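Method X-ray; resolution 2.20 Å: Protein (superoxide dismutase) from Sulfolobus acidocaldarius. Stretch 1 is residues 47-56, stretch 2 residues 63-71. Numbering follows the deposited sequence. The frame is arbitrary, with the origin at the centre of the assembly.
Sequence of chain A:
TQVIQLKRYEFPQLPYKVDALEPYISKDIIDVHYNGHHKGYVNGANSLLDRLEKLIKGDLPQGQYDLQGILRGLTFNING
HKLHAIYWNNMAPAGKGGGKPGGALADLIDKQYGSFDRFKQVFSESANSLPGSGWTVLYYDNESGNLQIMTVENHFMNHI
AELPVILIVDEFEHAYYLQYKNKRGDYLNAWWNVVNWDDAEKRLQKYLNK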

ATOM      1  N   SER A  47      10.284  13.875  16.152  1.00 13.60           N
ATOM      2  CA  SER A  47      10.535  12.873  17.175  1.00 17.80           C
ATOM      3  C   SER A  47      11.170  11.625  16.559  1.00 20.64           C
ATOM      4  O   SER A  47      11.936  10.917  17.216  1.00 22.92           O
ATOM      5  CB  SER A  47       9.231  12.507  17.886  1.00 19.41           C
ATOM      6  OG  SER A  47       8.657  11.345  17.320  1.00 37.43           O
ATOM      7  N   LEU A  48      10.852  11.352  15.297  1.00 17.02           N
ATOM      8  CA  LEU A  48      11.420  10.190  14.627  1.00 16.32           C
ATOM      9  C   LEU A  48      12.817  10.517  14.125  1.00 16.98           C
ATOM     10  O   LEU A  48      13.660   9.630  14.010  1.00 17.21           O
ATOM     11  CB  LEU A  48      10.539   9.750  13.459  1.00 11.80           C
ATOM     12  CG  LEU A  48       9.304   8.934  13.838  1.00 13.71           C
ATOM     13  CD1 LEU A  48       8.473   8.697  12.598  1.00 15.49           C
ATOM     14  CD2 LEU A  48       9.717   7.609  14.469  1.00 10.71           C
ATOM     15  N   LEU A  49      13.059  11.792  13.828  1.00 16.78           N
ATOM     16  CA  LEU A  49      14.373  12.225  13.365  1.00 17.69           C
ATOM     17  C   LEU A  49      15.362  12.127  14.532  1.00 20.75           C
ATOM     18  O   LEU A  49      16.546  11.849  14.340  1.00 22.62           O
ATOM     19  CB  LEU A  49      14.306  13.662  12.851  1.00 13.29           C
ATOM     20  CG  LEU A  49      13.801  13.849  11.414  1.00 17.52           C
ATOM     21  CD1 LEU A  49      13.804  15.332  11.055  1.00 16.10           C
ATOM     22  CD2 LEU A  49      14.682  13.078  10.449  1.00  9.94           C
ATOM     23  N   ASP A  50      14.867  12.360  15.743  1.00 18.73           N
ATOM     24  CA  ASP A  50      15.694  12.264  16.933  1.00 23.29           C
ATOM     25  C   ASP A  50      16.215  10.830  17.048  1.00 22.88           C
ATOM     26  O   ASP A  50      17.407  10.607  17.272  1.00 27.06           O
ATOM     27  CB  ASP A  50      14.874  12.610  18.178  1.00 31.61           C
ATOM     28  CG  ASP A  50      14.566  14.088  18.284  1.00 37.87           C
ATOM     29  OD1 ASP A  50      15.336  14.900  17.732  1.00 44.12           O
ATOM     30  OD2 ASP A  50      13.552  14.440  18.919  1.00 45.19           O
ATOM     31  N   ARG A  51      15.313   9.862  16.888  1.00 17.80           N
ATOM     32  CA  ARG A  51      15.676   8.452  16.967  1.00 16.69           C
ATOM     33  C   ARG A  51      16.645   8.060  15.858  1.00 18.41           C
ATOM     34  O   ARG A  51      17.625   7.357  16.106  1.00 21.37           O
ATOM     35  CB  ARG A  51      14.427   7.574  16.891  1.00 16.58           C
ATOM     36  CG  ARG A  51      13.854   7.223  18.245  1.00 17.56           C
ATOM     37  CD  ARG A  51      12.591   6.395  18.116  1.00 15.44           C
ATOM     38  NE  ARG A  51      12.866   4.964  18.009  1.00 23.21           N
ATOM     39  CZ  ARG A  51      13.405   4.221  18.976  1.00 23.78           C
ATOM     40  NH1 ARG A  51      13.738   4.771  20.134  1.00 24.00           N
ATOM     41  NH2 ARG A  51      13.596   2.919  18.791  1.00 23.17           N
ATOM     42  N   LEU A  52      16.375   8.511  14.638  1.00 14.32           N
ATOM     43  CA  LEU A  52      17.248   8.192  13.516  1.00 18.91           C
ATOM     44  C   LEU A  52      18.646   8.760  13.766  1.00 18.70           C
ATOM     45  O   LEU A  52      19.657   8.123  13.466  1.00 19.89           O
ATOM     46  CB  LEU A  52      16.677   8.760  12.210  1.00 14.61           C
ATOM     47  CG  LEU A  52      17.420   8.383  10.916  1.00 18.58           C
ATOM     48  CD1 LEU A  52      17.555   6.863  10.815  1.00 15.31           C
ATOM     49  CD2 LEU A  52      16.667   8.925   9.706  1.00 16.81           C
ATOM     50  N   GLU A  53      18.693   9.966  14.315  1.00 17.90           N
ATOM     51  CA  GLU A  53      19.961  10.614  14.611  1.00 18.23           C
ATOM     52  C   GLU A  53      20.747   9.791  15.632  1.00 18.66           C
ATOM     53  O   GLU A  53      21.948   9.563  15.472  1.00 20.37           O
ATOM     54  CB  GLU A  53      19.704  12.014  15.157  1.00 17.31           C
ATOM     55  CG  GLU A  53      20.917  12.902  15.190  1.00 17.42           C
ATOM     56  CD  GLU A  53      20.599  14.277  15.730  1.00 21.12           C
ATOM     57  OE1 GLU A  53      20.266  14.379  16.926  1.00 24.50           O
ATOM     58  OE2 GLU A  53      20.676  15.254  14.957  1.00 25.85           O
ATOM     59  N   LYS A  54      20.061   9.345  16.679  1.00 20.11           N
ATOM     60  CA  LYS A  54      20.685   8.544  17.730  1.00 23.61           C
ATOM     61  C   LYS A  54      21.239   7.257  17.138  1.00 24.30           C
ATOM     62  O   LYS A  54      22.343   6.823  17.473  1.00 26.21           O
ATOM     63  CB  LYS A  54      19.658   8.190  18.803  1.00 23.74           C
ATOM     64  CG  LYS A  54      19.482   9.243  19.870  1.00 28.94           C
ATOM     65  CD  LYS A  54      18.661   8.690  21.026  1.00 42.24           C
ATOM     66  CE  LYS A  54      18.057   9.808  21.867  1.00 46.97           C
ATOM     67  NZ  LYS A  54      16.567   9.841  21.764  1.00 56.98           N
ATOM     68  N   LEU A  55      20.445   6.653  16.262  1.00 17.43           N
ATOM     69  CA  LEU A  55      20.805   5.410  15.592  1.00 19.65           C
ATOM     70  C   LEU A  55      22.084   5.606  14.787  1.00 19.33           C
ATOM     71  O   LEU A  55      22.993   4.780  14.841  1.00 19.06           O
ATOM     72  CB  LEU A  55      19.656   4.982  14.674  1.00 25.02           C
ATOM     73  CG  LEU A  55      19.755   3.775  13.746  1.00 24.98           C
ATOM     74  CD1 LEU A  55      18.349   3.328  13.400  1.00 29.32           C
ATOM     75  CD2 LEU A  55      20.506   4.134  12.476  1.00 23.24           C
ATOM     76  N   ILE A  56      22.150   6.710  14.050  1.00 16.90           N
ATOM     77  CA  ILE A  56      23.317   7.012  13.237  1.00 19.96           C
ATOM     78  C   ILE A  56      24.561   7.240  14.103  1.00 23.22           C
ATOM     79  O   ILE A  56      25.650   6.782  13.765  1.00 22.47           O
ATOM     80  CB  ILE A  56      23.061   8.255  12.359  1.00 17.35           C
ATOM     81  CG1 ILE A  56      21.966   7.942  11.333  1.00 13.94           C
ATOM     82  CG2 ILE A  56      24.349   8.680  11.663  1.00 14.70           C
ATOM     83  CD1 ILE A  56      21.526   9.136  10.510  1.00 10.86           C
ATOM     84  N   GLY A  63      18.989  -3.655  18.062  1.00 29.11           N
ATOM     85  CA  GLY A  63      18.191  -4.405  19.006  1.00 23.44           C
ATOM     86  C   GLY A  63      17.321  -3.482  19.831  1.00 21.25           C
ATOM     87  O   GLY A  63      16.472  -3.940  20.585  1.00 27.79           O
ATOM     88  N   GLN A  64      17.526  -2.176  19.690  1.00 19.69           N
ATOM     89  CA  GLN A  64      16.732  -1.214  20.440  1.00 21.62           C
ATOM     90  C   GLN A  64      15.899  -0.349  19.510  1.00 21.79           C
ATOM     91  O   GLN A  64      15.437   0.729  19.884  1.00 24.16           O
ATOM     92  CB  GLN A  64      17.645  -0.356  21.323  1.00 19.66           C
ATOM     93  CG  GLN A  64      18.326  -1.172  22.418  1.00 24.02           C
ATOM     94  CD  GLN A  64      18.949  -0.330  23.519  1.00 26.49           C
ATOM     95  OE1 GLN A  64      19.768  -0.823  24.294  1.00 32.55           O
ATOM     96  NE2 GLN A  64      18.566   0.938  23.597  1.00 27.67           N
ATOM     97  N   TYR A  65      15.705  -0.838  18.289  1.00 18.85           N
ATOM     98  CA  TYR A  65      14.904  -0.138  17.297  1.00 18.43           C
ATOM     99  C   TYR A  65      14.501  -1.084  16.174  1.00 18.21           C
ATOM    100  O   TYR A  65      15.082  -2.151  16.018  1.00 18.54           O
ATOM    101  CB  TYR A  65      15.680   1.046  16.715  1.00 14.86           C
ATOM    102  CG  TYR A  65      16.927   0.660  15.953  1.00 19.06           C
ATOM    103  CD1 TYR A  65      16.859   0.241  14.622  1.00 16.92           C
ATOM    104  CD2 TYR A  65      18.179   0.725  16.554  1.00 16.59           C
ATOM    105  CE1 TYR A  65      18.006  -0.102  13.913  1.00 16.84           C
ATOM    106  CE2 TYR A  65      19.333   0.384  15.856  1.00 20.45           C
ATOM    107  CZ  TYR A  65      19.240  -0.027  14.538  1.00 19.85           C
ATOM    108  OH  TYR A  65      20.378  -0.355  13.845  1.00 23.01           O
ATOM    109  N   ASP A  66      13.489  -0.687  15.410  1.00 17.07           N
ATOM    110  CA  ASP A  66      13.010  -1.465  14.274  1.00 13.54           C
ATOM    111  C   ASP A  66      12.959  -0.472  13.117  1.00 15.87           C
ATOM    112  O   ASP A  66      11.973   0.241  12.928  1.00 21.29           O
ATOM    113  CB  ASP A  66      11.635  -2.042  14.578  1.00 12.67           C
ATOM    114  CG  ASP A  66      11.656  -2.962  15.774  1.00 15.84           C
ATOM    115  OD1 ASP A  66      11.923  -4.169  15.590  1.00 17.25           O
ATOM    116  OD2 ASP A  66      11.414  -2.480  16.904  1.00 17.45           O
ATOM    117  N   LEU A  67      14.055  -0.427  12.366  1.00 14.06           N
ATOM    118  CA  LEU A  67      14.234   0.487  11.244  1.00 13.79           C
ATOM    119  C   LEU A  67      13.023   0.785  10.373  1.00 13.49           C
ATOM    120  O   LEU A  67      12.743   1.949  10.086  1.00 16.15           O
ATOM    121  CB  LEU A  67      15.383  -0.002  10.358  1.00 12.09           C
ATOM    122  CG  LEU A  67      16.072   1.075   9.513  1.00 14.29           C
ATOM    123  CD1 LEU A  67      16.347   2.317  10.361  1.00 13.08           C
ATOM    124  CD2 LEU A  67      17.357   0.515   8.944  1.00 13.43           C
ATOM    125  N   GLN A  68      12.313  -0.249   9.936  1.00 13.94           N
ATOM    126  CA  GLN A  68      11.142  -0.040   9.088  1.00 13.27           C
ATOM    127  C   GLN A  68      10.101   0.825   9.792  1.00 12.38           C
ATOM    128  O   GLN A  68       9.367   1.570   9.148  1.00 10.31           O
ATOM    129  CB  GLN A  68      10.517  -1.377   8.693  1.00 14.51           C
ATOM    130  CG  GLN A  68      11.099  -1.964   7.418  1.00 11.62           C
ATOM    131  CD  GLN A  68      10.901  -1.061   6.224  1.00  9.98           C
ATOM    132  OE1 GLN A  68       9.775  -0.829   5.797  1.00  9.63           O
ATOM    133  NE2 GLN A  68      11.998  -0.547   5.676  1.00  8.85           N
ATOM    134  N   GLY A  69      10.037   0.719  11.115  1.00 13.11           N
ATOM    135  CA  GLY A  69       9.087   1.517  11.865  1.00 12.56           C
ATOM    136  C   GLY A  69       9.467   2.985  11.810  1.00 16.45           C
ATOM    137  O   GLY A  69       8.604   3.864  11.753  1.00 15.03           O
ATOM    138  N   ILE A  70      10.769   3.252  11.817  1.00 13.66           N
ATOM    139  CA  ILE A  70      11.275   4.617  11.774  1.00 11.01           C
ATOM    140  C   ILE A  70      11.149   5.213  10.370  1.00 16.43           C
ATOM    141  O   ILE A  70      10.654   6.331  10.201  1.00 17.04           O
ATOM    142  CB  ILE A  70      12.756   4.664  12.209  1.00 11.72           C
ATOM    143  CG1 ILE A  70      12.875   4.261  13.680  1.00 14.14           C
ATOM    144  CG2 ILE A  70      13.335   6.059  11.983  1.00  7.56           C
ATOM    145  CD1 ILE A  70      14.298   3.965  14.129  1.00 12.93           C
ATOM    146  N   LEU A  71      11.592   4.461   9.367  1.00 12.32           N
ATOM    147  CA  LEU A  71      11.538   4.920   7.983  1.00 13.70           C
ATOM    148  C   LEU A  71      10.120   5.132   7.460  1.00 10.89           C
ATOM    149  O   LEU A  71       9.836   6.155   6.846  1.00 14.59           O
ATOM    150  CB  LEU A  71      12.272   3.936   7.073  1.00 14.09           C
ATOM    151  CG  LEU A  71      13.792   3.920   7.231  1.00 14.23           C
ATOM    152  CD1 LEU A  71      14.373   2.867   6.311  1.00  9.88           C
ATOM    153  CD2 LEU A  71      14.369   5.295   6.920  1.00 13.83           C
TER

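Residues 47-56 are all helical, and one side of this helix meets the loop and first helical turn of residues 63-71. The two helix axes run at 137° and come no closer than 10.3 Å. Leu48, Arg51, Leu52 and Leu55 make the contact.

Ile70 is the knob, seated among these four side chains. Its CA-to-CB bond points sideways. With chi1 m and chi2 t, the side chain still reaches the first helix. Ile70 CG2 lies 4.3 Å from Leu52 CB, and Ile70 CD1 lies 4.2 Å from Leu55 CD1.

Leu55 points toward the second stretch. Its chi1 is t. Leu55 CD1 sits over one face of the Tyr65 ring, 3.5 Å from the centroid of that ring and 14° off its normal. This is a CH-pi contact. With chi1 p and chi2 82°, Tyr65 presents a ring face to Leu55 CD1. The same Leu55 CD1 is 3.8 Å from Leu67 CD1. Leu67 starts sideways, but its t, p conformation brings its end nearer.

Arg51 is less regular. Its chi1 of -93° lies between wells, while chi2 is t and chi3 is p. The side chain passes Ile70 and reaches the loop, where Arg51 NH2 donates a hydrogen bond to Gln64 O at 3.1 Å. The acceptor lies near the guanidinium plane, though its position is less certain.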